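Endo-beta-mannanase (Opitutaceae bacterium TAV5, PDB 7BOB) probably releases mannose from the ends of beta-1,4-linked manno-oligosaccharides, as a homotrimeric exo-beta-1,4-mannosidase of glycoside hydrolase family 5. Local coordinates at residues A[390-395]-A[454-459]; A[24-29]-A[36-41]; A[257-262]-A[416-421]; A[157-162]-A[196-201]. All blocks are in the same frame, centred on the assembly; numbering follows the deposited sequence.

Contact 1 of 4, residues A[390-395]-A[454-459]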
# COMPACT_ATOMS: atom_id res chain seq x y z
N PRO A 390 13.49 -10.03 -20.30
CA PRO A 390 13.67 -8.68 -20.85
C PRO A 390 15.02 -8.07 -20.47
O PRO A 390 15.61 -8.41 -19.44
CB PRO A 390 12.51 -7.87 -20.25
CG PRO A 390 12.12 -8.63 -19.00
CD PRO A 390 12.39 -10.09 -19.31
N ARG A 391 15.50 -7.13 -21.31
CA ARG A 391 16.80 -6.51 -21.06
C ARG A 391 16.86 -5.81 -19.70
O ARG A 391 17.89 -5.84 -19.03
CB ARG A 391 17.16 -5.53 -22.18
CG ARG A 391 18.35 -4.61 -21.85
CD ARG A 391 18.73 -3.71 -23.01
NE ARG A 391 19.27 -4.48 -24.13
CZ ARG A 391 20.55 -4.82 -24.24
NH1 ARG A 391 21.43 -4.44 -23.32
NH2 ARG A 391 20.95 -5.54 -25.28
N HIS A 392 15.79 -5.14 -19.29
CA HIS A 392 15.75 -4.49 -17.99
C HIS A 392 14.68 -5.21 -17.17
O HIS A 392 13.48 -5.06 -17.42
CB HIS A 392 15.45 -3.00 -18.10
CG HIS A 392 16.29 -2.30 -19.13
ND1 HIS A 392 17.56 -1.83 -18.86
CD2 HIS A 392 16.05 -2.01 -20.43
CE1 HIS A 392 18.06 -1.27 -19.95
NE2 HIS A 392 17.16 -1.37 -20.92
N TYR A 393 15.14 -5.99 -16.20
CA TYR A 393 14.29 -6.89 -15.43
C TYR A 393 13.93 -6.32 -14.07
O TYR A 393 12.79 -6.49 -13.61
CB TYR A 393 15.00 -8.24 -15.29
CG TYR A 393 14.17 -9.35 -14.69
CD1 TYR A 393 14.04 -9.50 -13.30
CD2 TYR A 393 13.52 -10.28 -15.51
CE1 TYR A 393 13.28 -10.54 -12.76
CE2 TYR A 393 12.76 -11.32 -14.99
CZ TYR A 393 12.64 -11.44 -13.62
OH TYR A 393 11.86 -12.47 -13.12
N TYR A 394 14.85 -5.61 -13.41
CA TYR A 394 14.64 -5.12 -12.06
C TYR A 394 14.34 -3.63 -12.12
O TYR A 394 14.97 -2.89 -12.88
CB TYR A 394 15.86 -5.40 -11.18
CG TYR A 394 16.21 -6.87 -11.13
CD1 TYR A 394 15.63 -7.71 -10.17
CD2 TYR A 394 17.10 -7.44 -12.03
CE1 TYR A 394 15.93 -9.06 -10.11
CE2 TYR A 394 17.41 -8.80 -11.99
CZ TYR A 394 16.82 -9.60 -11.03
OH TYR A 394 17.10 -10.94 -10.99
N HIS A 395 13.38 -3.19 -11.31
CA HIS A 395 12.86 -1.84 -11.43
C HIS A 395 13.48 -0.83 -10.47
O HIS A 395 13.54 0.35 -10.80
CB HIS A 395 11.34 -1.84 -11.24
CG HIS A 395 10.90 -2.37 -9.90
ND1 HIS A 395 11.11 -3.68 -9.51
CD2 HIS A 395 10.29 -1.76 -8.85
CE1 HIS A 395 10.62 -3.86 -8.30
NE2 HIS A 395 10.14 -2.71 -7.87
N LEU A 454 13.33 0.18 -27.38
CA LEU A 454 13.64 0.32 -28.80
C LEU A 454 14.76 -0.62 -29.24
O LEU A 454 14.67 -1.25 -30.30
CB LEU A 454 14.01 1.77 -29.09
CG LEU A 454 14.52 1.97 -30.51
CD1 LEU A 454 13.40 1.63 -31.47
CD2 LEU A 454 14.99 3.40 -30.70
N ASP A 455 15.83 -0.72 -28.44
CA ASP A 455 16.95 -1.58 -28.83
C ASP A 455 16.51 -3.03 -28.89
O ASP A 455 16.84 -3.76 -29.84
CB ASP A 455 18.13 -1.41 -27.87
CG ASP A 455 17.71 -1.37 -26.39
OD1 ASP A 455 16.50 -1.55 -26.11
OD2 ASP A 455 18.58 -1.16 -25.51
N GLU A 456 15.71 -3.45 -27.91
CA GLU A 456 15.20 -4.82 -27.92
C GLU A 456 14.36 -5.08 -29.16
O GLU A 456 14.47 -6.16 -29.76
CB GLU A 456 14.39 -5.09 -26.66
CG GLU A 456 15.19 -4.84 -25.40
CD GLU A 456 14.37 -5.06 -24.16
OE1 GLU A 456 14.13 -6.25 -23.82
OE2 GLU A 456 13.95 -4.05 -23.54
N ILE A 457 13.54 -4.11 -29.57
CA ILE A 457 12.69 -4.30 -30.75
C ILE A 457 13.55 -4.46 -32.00
O ILE A 457 13.36 -5.39 -32.78
CB ILE A 457 11.69 -3.14 -30.89
CG1 ILE A 457 10.67 -3.19 -29.75
CG2 ILE A 457 10.95 -3.24 -32.23
CD1 ILE A 457 10.14 -1.83 -29.34
N LYS A 458 14.52 -3.55 -32.19
CA LYS A 458 15.42 -3.62 -33.34
C LYS A 458 16.10 -4.98 -33.43
O LYS A 458 16.18 -5.58 -34.51
CB LYS A 458 16.46 -2.50 -33.24
CG LYS A 458 15.90 -1.11 -33.56
CD LYS A 458 16.98 -0.03 -33.43
CE LYS A 458 16.40 1.38 -33.58
NZ LYS A 458 17.38 2.43 -33.19
N GLU A 459 16.61 -5.48 -32.30
CA GLU A 459 17.29 -6.77 -32.31
C GLU A 459 16.31 -7.89 -32.59
O GLU A 459 16.60 -8.79 -33.39
CB GLU A 459 18.02 -6.99 -30.99
CG GLU A 459 18.82 -8.30 -30.92
CD GLU A 459 20.20 -8.20 -31.58
OE1 GLU A 459 20.94 -9.22 -31.54
OE2 GLU A 459 20.54 -7.13 -32.13
O HOH W 1 13.35 -4.48 -20.91
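Glu456 lays its carboxylate against the start of the Arg391 side chain, with its CD 3.5 Å from Arg391 CB. The chain runs extended beyond CG, so the carboxylate is carried to the loop backbone and not to the guanidinium. OE1 accepts from Arg391 N over 3.0 Å in a nearly straight bond (172°), which the donor enters from above the carboxylate plane. Tyr388 OH also bonds to this oxygen. OE2 is held by Gly453 N and by a water that donates to it and accepts from His392 N, so one carboxylate grips two successive loop amides, one directly and one through solvent. The charged end of Arg391 goes elsewhere: CG stands anti to the backbone N, the chain bends at chi3 (-67°), and NE comes within 3.7 Å of Asp455 OD2. That long salt bridge rests on charge alone, since no N-H points at the oxygen. On the way Arg391 CG passes over one face of the His392 ring. The contact thus ties the loop following strand 385-389 to the first turns of helix 454-465, whose Leu454 and Ile457 meet helix 482-488, while Asn333 and Ile330 of a neighbouring subunit pack on Leu454 and Asp455.

Contact 2 of 4, residues A[24-29]-A[36-41]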
# COMPACT_ATOMS: atom_id res chain seq x y z
N TYR A 24 22.83 -28.56 7.41
CA TYR A 24 22.95 -29.25 8.69
C TYR A 24 22.79 -28.35 9.90
O TYR A 24 23.48 -27.33 10.02
CB TYR A 24 24.30 -29.95 8.84
CG TYR A 24 24.41 -30.67 10.15
CD1 TYR A 24 23.66 -31.83 10.40
CD2 TYR A 24 25.23 -30.20 11.16
CE1 TYR A 24 23.75 -32.50 11.60
CE2 TYR A 24 25.33 -30.86 12.36
CZ TYR A 24 24.60 -32.01 12.58
OH TYR A 24 24.72 -32.64 13.80
N TRP A 25 21.93 -28.78 10.83
CA TRP A 25 21.92 -28.42 12.25
C TRP A 25 21.69 -29.71 13.03
O TRP A 25 20.92 -30.56 12.58
CB TRP A 25 20.83 -27.41 12.64
CG TRP A 25 20.98 -26.03 12.13
CD1 TRP A 25 20.19 -25.42 11.19
CD2 TRP A 25 21.92 -25.04 12.55
NE1 TRP A 25 20.60 -24.13 10.98
CE2 TRP A 25 21.66 -23.87 11.80
CE3 TRP A 25 22.98 -25.04 13.47
CZ2 TRP A 25 22.41 -22.70 11.95
CZ3 TRP A 25 23.72 -23.86 13.62
CH2 TRP A 25 23.43 -22.72 12.86
N PRO A 26 22.32 -29.89 14.19
CA PRO A 26 22.00 -31.06 15.01
C PRO A 26 20.54 -31.08 15.42
O PRO A 26 19.91 -30.04 15.60
CB PRO A 26 22.91 -30.90 16.25
CG PRO A 26 23.88 -29.83 15.88
CD PRO A 26 23.20 -28.95 14.90
N ALA A 27 20.00 -32.30 15.59
CA ALA A 27 18.62 -32.46 16.05
C ALA A 27 18.39 -31.81 17.42
O ALA A 27 17.34 -31.20 17.65
CB ALA A 27 18.27 -33.93 16.14
N SER A 28 19.34 -31.98 18.34
CA SER A 28 19.06 -31.67 19.74
C SER A 28 19.06 -30.17 20.03
O SER A 28 18.43 -29.75 21.01
CB SER A 28 20.08 -32.35 20.65
OG SER A 28 21.36 -31.81 20.43
N CYS A 29 19.72 -29.36 19.21
CA CYS A 29 19.88 -27.95 19.52
C CYS A 29 19.61 -27.01 18.35
O CYS A 29 19.69 -25.79 18.55
CB CYS A 29 21.31 -27.69 20.03
SG CYS A 29 22.61 -28.34 18.90
N ALA A 36 25.75 -25.11 22.15
CA ALA A 36 25.51 -26.37 22.84
C ALA A 36 26.59 -27.42 22.55
O ALA A 36 26.85 -28.28 23.40
CB ALA A 36 24.13 -26.91 22.45
N TRP A 37 27.24 -27.34 21.38
CA TRP A 37 28.24 -28.25 20.84
C TRP A 37 28.09 -29.70 21.31
O TRP A 37 28.87 -30.15 22.16
CB TRP A 37 29.65 -27.75 21.17
CG TRP A 37 30.70 -28.31 20.23
CD1 TRP A 37 31.78 -29.09 20.56
CD2 TRP A 37 30.75 -28.14 18.80
NE1 TRP A 37 32.50 -29.40 19.43
CE2 TRP A 37 31.90 -28.82 18.34
CE3 TRP A 37 29.96 -27.46 17.87
CZ2 TRP A 37 32.26 -28.85 16.99
CZ3 TRP A 37 30.32 -27.49 16.53
CH2 TRP A 37 31.44 -28.18 16.11
N PRO A 38 27.09 -30.44 20.82
CA PRO A 38 27.01 -31.88 21.14
C PRO A 38 27.88 -32.66 20.15
O PRO A 38 27.42 -33.16 19.10
CB PRO A 38 25.52 -32.17 20.98
CG PRO A 38 25.09 -31.24 19.85
CD PRO A 38 25.97 -30.00 19.96
N GLU A 39 29.17 -32.76 20.47
CA GLU A 39 30.14 -33.16 19.47
C GLU A 39 29.95 -34.61 19.04
O GLU A 39 30.06 -34.92 17.85
CB GLU A 39 31.56 -32.92 19.96
CG GLU A 39 32.57 -33.07 18.83
CD GLU A 39 34.00 -32.78 19.28
OE1 GLU A 39 34.39 -31.59 19.29
OE2 GLU A 39 34.73 -33.74 19.61
N ASP A 40 29.66 -35.52 19.97
CA ASP A 40 29.42 -36.90 19.55
C ASP A 40 28.22 -36.97 18.60
O ASP A 40 28.27 -37.67 17.58
CB ASP A 40 29.18 -37.81 20.75
CG ASP A 40 30.45 -38.11 21.52
OD1 ASP A 40 31.56 -37.75 21.04
OD2 ASP A 40 30.34 -38.71 22.62
N GLU A 41 27.16 -36.22 18.92
CA GLU A 41 25.99 -36.17 18.05
C GLU A 41 26.37 -35.67 16.66
O GLU A 41 26.02 -36.29 15.65
CB GLU A 41 24.91 -35.30 18.68
CG GLU A 41 23.66 -35.09 17.81
CD GLU A 41 22.56 -34.28 18.51
OE1 GLU A 41 22.81 -33.78 19.64
OE2 GLU A 41 21.45 -34.16 17.93
O HOH W 2 21.26 -34.65 15.24
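Hydrogen bonding here is concentrated on one carboxylate. Glu41, with CG anti to the backbone N (chi1 176°) and the chain extended beyond it, delivers both oxygens to Ser28: OE1 takes the hydroxyl OG at 2.6 Å and OE2 takes the Ser28 N-H at 3.1 Å. Each oxygen uses its syn lone pair, so the carboxylate meets the amide and hydroxyl of one residue as a two-pronged pair, which fixes its rotation. Ser28 OG reaches it from the crowded position between its own backbone N and carbonyl carbon. Solvent adds a third link, a water that donates to Glu41 OE2 and accepts from Ala27 N at 2.7 Å. Apolar packing fills in beside these bonds. Cys29 SG rests on the Pro38 ring, 3.9 Å from CD, while Cys29 CB meets Ala36 CB at 3.8 Å. Pro26 CB adds a looser touch on Pro38 CG at 4.2 Å. Pro38, the centre of an inverse gamma turn, also occupies the N-cap of helix 39-51, and Glu41 lies in that helix's first turn, where its negative charge probably suits the helix dipole. This is the first beta-alpha connection of a (beta/alpha)8 barrel, folded back on itself between strand 20-23 and helix 39-51.

Contact 3 of 4, residues A[257-262]-A[416-421]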
# COMPACT_ATOMS: atom_id res chain seq x y z
N ASP A 257 1.18 -31.57 -7.97
CA ASP A 257 0.81 -30.63 -9.03
C ASP A 257 1.96 -30.43 -10.01
O ASP A 257 3.05 -30.03 -9.58
CB ASP A 257 0.39 -29.29 -8.43
CG ASP A 257 -0.06 -28.27 -9.48
OD1 ASP A 257 -0.17 -28.60 -10.68
OD2 ASP A 257 -0.28 -27.11 -9.09
N PRO A 258 1.77 -30.68 -11.30
CA PRO A 258 2.80 -30.31 -12.29
C PRO A 258 3.22 -28.82 -12.27
O PRO A 258 4.38 -28.52 -12.58
CB PRO A 258 2.13 -30.66 -13.63
CG PRO A 258 1.09 -31.69 -13.29
CD PRO A 258 0.63 -31.41 -11.90
N LEU A 259 2.31 -27.88 -11.97
CA LEU A 259 2.73 -26.48 -11.81
C LEU A 259 3.76 -26.35 -10.69
O LEU A 259 4.86 -25.84 -10.90
CB LEU A 259 1.52 -25.56 -11.53
CG LEU A 259 1.75 -24.02 -11.42
CD1 LEU A 259 2.29 -23.57 -10.05
CD2 LEU A 259 2.67 -23.48 -12.51
N THR A 260 3.40 -26.79 -9.48
CA THR A 260 4.34 -26.76 -8.36
C THR A 260 5.66 -27.42 -8.74
O THR A 260 6.74 -26.85 -8.50
CB THR A 260 3.74 -27.45 -7.14
OG1 THR A 260 2.52 -26.82 -6.75
CG2 THR A 260 4.73 -27.42 -5.96
N ARG A 261 5.60 -28.61 -9.36
CA ARG A 261 6.82 -29.32 -9.76
C ARG A 261 7.63 -28.54 -10.79
O ARG A 261 8.84 -28.71 -10.86
CB ARG A 261 6.52 -30.70 -10.34
CG ARG A 261 5.90 -31.67 -9.36
CD ARG A 261 5.30 -32.86 -10.08
NE ARG A 261 4.83 -33.89 -9.16
CZ ARG A 261 4.67 -35.17 -9.48
NH1 ARG A 261 4.93 -35.60 -10.72
NH2 ARG A 261 4.23 -36.03 -8.57
N SER A 262 7.00 -27.67 -11.57
CA SER A 262 7.81 -26.95 -12.53
C SER A 262 8.53 -25.73 -11.94
O SER A 262 9.36 -25.12 -12.63
CB SER A 262 6.95 -26.51 -13.71
OG SER A 262 6.07 -25.45 -13.31
N ALA A 416 3.55 -19.46 -18.32
CA ALA A 416 3.87 -19.83 -19.69
C ALA A 416 4.78 -21.05 -19.71
O ALA A 416 4.57 -21.98 -20.50
CB ALA A 416 4.51 -18.66 -20.42
N HIS A 417 5.79 -21.08 -18.82
CA HIS A 417 6.72 -22.20 -18.74
C HIS A 417 5.98 -23.50 -18.45
O HIS A 417 6.24 -24.53 -19.08
CB HIS A 417 7.77 -21.92 -17.67
CG HIS A 417 8.72 -23.05 -17.44
ND1 HIS A 417 8.61 -23.91 -16.37
CD2 HIS A 417 9.81 -23.45 -18.13
CE1 HIS A 417 9.59 -24.79 -16.40
NE2 HIS A 417 10.33 -24.54 -17.47
N HIS A 418 5.04 -23.46 -17.50
CA HIS A 418 4.31 -24.67 -17.14
C HIS A 418 3.36 -25.10 -18.27
O HIS A 418 3.25 -26.29 -18.58
CB HIS A 418 3.53 -24.46 -15.85
CG HIS A 418 2.37 -25.38 -15.68
ND1 HIS A 418 2.51 -26.74 -15.48
CD2 HIS A 418 1.03 -25.14 -15.69
CE1 HIS A 418 1.32 -27.29 -15.37
NE2 HIS A 418 0.40 -26.34 -15.48
N LEU A 419 2.67 -24.13 -18.88
CA LEU A 419 1.68 -24.48 -19.90
C LEU A 419 2.36 -24.96 -21.17
O LEU A 419 1.82 -25.84 -21.85
CB LEU A 419 0.77 -23.28 -20.20
CG LEU A 419 -0.12 -22.75 -19.06
CD1 LEU A 419 -0.85 -21.45 -19.47
CD2 LEU A 419 -1.13 -23.80 -18.57
N LEU A 420 3.53 -24.41 -21.51
CA LEU A 420 4.26 -24.91 -22.66
C LEU A 420 4.76 -26.34 -22.43
O LEU A 420 4.73 -27.17 -23.35
CB LEU A 420 5.42 -23.97 -22.98
CG LEU A 420 5.01 -22.66 -23.61
CD1 LEU A 420 6.05 -21.57 -23.36
CD2 LEU A 420 4.75 -22.87 -25.11
N GLN A 421 5.21 -26.65 -21.21
CA GLN A 421 5.59 -28.03 -20.90
C GLN A 421 4.39 -28.96 -20.92
O GLN A 421 4.55 -30.16 -21.15
CB GLN A 421 6.29 -28.13 -19.53
CG GLN A 421 7.57 -27.35 -19.42
CD GLN A 421 8.40 -27.72 -18.17
OE1 GLN A 421 7.86 -28.01 -17.09
NE2 GLN A 421 9.70 -27.70 -18.33
O HOH W 3 6.61 -23.06 -14.38
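His418 leaves its helix with CG anti to the backbone N (chi1 157°), which sends the ring across to the start of helix 258-272. Its CB, the first atom out, is flanked by Leu259 CD2 at 3.6 Å and by Ser262 OG at 3.7 Å. Next, CG stays under the same leucine methyl. Further along, the imidazole lies flat beneath Leu259: CB of that residue sits 4.0 Å from the ring centroid and only 2° off the normal, a CH-pi contact centred on the face, while Leu259 CA stands over the rim near ND1. CE1 turns its edge to Pro258, whose CB approaches near the ring plane at 3.9 Å. At the tip, NE2 is hydrogen-bonded to Glu573 OE2, so the buried ring has a polar partner beyond its apolar cover. Leu259 is itself held firmly, because its N-H caps onto Asp257 OD1 and its carbonyl accepts from both the amide and the hydroxyl of Ser262. That hydroxyl, 2.7 Å from Leu259 O, also receives a water that is hydrogen-bonded to His417 ND1, a solvent bridge between the two helices; His417 NE2 is bonded to Lys269. No direct hydrogen bond joins the segments. Their axes pass 9.6 Å apart at 119°, and the crossing packs barrel helix 258-272 against helix 406-422 of the second domain, with helix 569-583 alongside and strands 385-389 and 427-431 behind the second helix.

Contact 4 of 4, residues A[157-162]-A[196-201]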
# COMPACT_ATOMS: atom_id res chain seq x y z
N LEU A 157 20.52 -13.95 1.91
CA LEU A 157 20.71 -12.55 2.25
C LEU A 157 19.66 -11.68 1.57
O LEU A 157 19.40 -10.57 2.03
CB LEU A 157 22.12 -12.10 1.85
CG LEU A 157 23.26 -12.71 2.70
CD1 LEU A 157 24.59 -12.71 1.92
CD2 LEU A 157 23.40 -11.99 4.04
N ASP A 158 19.04 -12.20 0.51
CA ASP A 158 18.00 -11.47 -0.20
C ASP A 158 16.64 -11.54 0.49
O ASP A 158 15.71 -10.86 0.04
CB ASP A 158 17.90 -12.02 -1.61
CG ASP A 158 17.51 -13.48 -1.61
OD1 ASP A 158 18.26 -14.30 -1.09
OD2 ASP A 158 16.43 -13.82 -2.10
N ALA A 159 16.49 -12.38 1.51
CA ALA A 159 15.26 -12.45 2.28
C ALA A 159 15.23 -11.45 3.42
O ALA A 159 14.19 -11.29 4.07
CB ALA A 159 15.09 -13.86 2.85
N LEU A 160 16.36 -10.79 3.69
CA LEU A 160 16.49 -9.92 4.84
C LEU A 160 15.67 -8.64 4.65
O LEU A 160 15.67 -8.06 3.56
CB LEU A 160 17.95 -9.55 5.05
CG LEU A 160 18.85 -10.64 5.62
CD1 LEU A 160 20.31 -10.25 5.45
CD2 LEU A 160 18.50 -10.92 7.09
N PRO A 161 14.99 -8.17 5.70
CA PRO A 161 14.33 -6.85 5.59
C PRO A 161 15.29 -5.77 5.15
O PRO A 161 14.87 -4.79 4.52
CB PRO A 161 13.81 -6.57 7.02
CG PRO A 161 14.15 -7.76 7.84
CD PRO A 161 15.09 -8.66 7.08
N ASP A 162 16.59 -5.94 5.44
CA ASP A 162 17.59 -4.94 5.09
C ASP A 162 17.64 -4.67 3.60
O ASP A 162 18.06 -3.57 3.19
CB ASP A 162 18.98 -5.38 5.58
CG ASP A 162 18.99 -5.80 7.04
OD1 ASP A 162 18.28 -6.77 7.37
OD2 ASP A 162 19.72 -5.15 7.84
N ASP A 196 18.11 -17.13 -2.69
CA ASP A 196 17.05 -18.06 -3.04
C ASP A 196 16.30 -17.57 -4.27
O ASP A 196 16.83 -16.77 -5.04
CB ASP A 196 16.11 -18.29 -1.84
CG ASP A 196 15.37 -17.02 -1.39
OD1 ASP A 196 15.23 -16.08 -2.20
OD2 ASP A 196 14.92 -16.95 -0.22
N HIS A 197 15.06 -18.04 -4.45
CA HIS A 197 14.32 -17.72 -5.67
C HIS A 197 13.84 -16.27 -5.72
O HIS A 197 13.39 -15.82 -6.78
CB HIS A 197 13.15 -18.70 -5.85
CG HIS A 197 12.07 -18.56 -4.82
ND1 HIS A 197 12.32 -18.58 -3.46
CD2 HIS A 197 10.73 -18.40 -4.95
CE1 HIS A 197 11.19 -18.42 -2.80
NE2 HIS A 197 10.20 -18.31 -3.68
N GLN A 198 13.98 -15.51 -4.63
CA GLN A 198 13.62 -14.10 -4.73
C GLN A 198 14.54 -13.33 -5.66
O GLN A 198 14.19 -12.22 -6.06
CB GLN A 198 13.59 -13.47 -3.35
CG GLN A 198 12.64 -14.22 -2.45
CD GLN A 198 12.01 -13.34 -1.46
OE1 GLN A 198 11.35 -12.37 -1.81
NE2 GLN A 198 12.24 -13.62 -0.17
N GLN A 199 15.68 -13.91 -6.06
CA GLN A 199 16.43 -13.35 -7.17
C GLN A 199 15.57 -13.23 -8.42
O GLN A 199 15.78 -12.31 -9.22
CB GLN A 199 17.65 -14.22 -7.50
CG GLN A 199 18.67 -14.38 -6.41
CD GLN A 199 19.73 -15.40 -6.79
OE1 GLN A 199 20.73 -15.07 -7.43
NE2 GLN A 199 19.48 -16.66 -6.45
N VAL A 200 14.61 -14.15 -8.61
CA VAL A 200 13.76 -14.17 -9.80
C VAL A 200 12.45 -13.42 -9.58
O VAL A 200 12.01 -12.66 -10.44
CB VAL A 200 13.48 -15.63 -10.22
CG1 VAL A 200 12.59 -15.64 -11.46
CG2 VAL A 200 14.78 -16.39 -10.49
N ILE A 201 11.79 -13.64 -8.43
CA ILE A 201 10.43 -13.17 -8.23
C ILE A 201 10.33 -11.83 -7.50
O ILE A 201 9.22 -11.29 -7.38
CB ILE A 201 9.59 -14.23 -7.49
CG1 ILE A 201 10.07 -14.36 -6.03
CG2 ILE A 201 9.63 -15.61 -8.24
CD1 ILE A 201 9.05 -14.97 -5.10
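Asp158 and Asp196 both place CG in the crowded position between backbone N and carbonyl carbon, with chi1 62° and 63°, and this brings their carboxylates together from the two loops. Asp158 OD2 ends 2.6 Å from Asp196 OD1, the two planes nearly perpendicular (86°). The other oxygen of Asp158, OD1, accepts from Asp196 N over 3.3 Å, so the same residue is addressed at backbone and side chain. Asp196 OD1 has a further task: it accepts from Gln198 N at 2.8 Å, a capping bond ahead of the turn that leads into the short helix around 198-201. Gln198 packs beside the pair, its CB only 3.1 Å from Asp158 OD2, a tight fit, while its amide bends back so that NE2 lies 4.1 Å from Ala159 CA. Beyond the pair, Asp196 OD2 lies close to Glu156 OE2, just after strand 151-154, where family 5 enzymes carry the general acid/base glutamate. Two buried acid oxygens at this spacing are hard to reconcile with two full negative charges. One of the aspartates probably holds a proton and donates it to the other, which would imply a raised pKa in the pair and an ionisation probably sensitive to the nearby glutamate.

The contacts divide between two domains and their junction. Contacts 2 and 4 belong to the catalytic barrel, their centres about 28 Å apart; contact 4 lies beside the presumed acid/base glutamate and so nearest the probable active site. Contact 1 belongs to the second domain, about 50 Å from contact 2 between centres and on the opposite side of the chain's centre. Its loop nevertheless reaches the barrel: Tyr394 OH lies 2.6 Å from Gln199 O and Tyr393 OH 2.7 Å from Val200 O, probable hydrogen bonds that join contact 1 to contact 4. Contact 3 bridges the domains a second time, its centre about 23 Å from that of contact 4 and about 25 Å from that of contact 1.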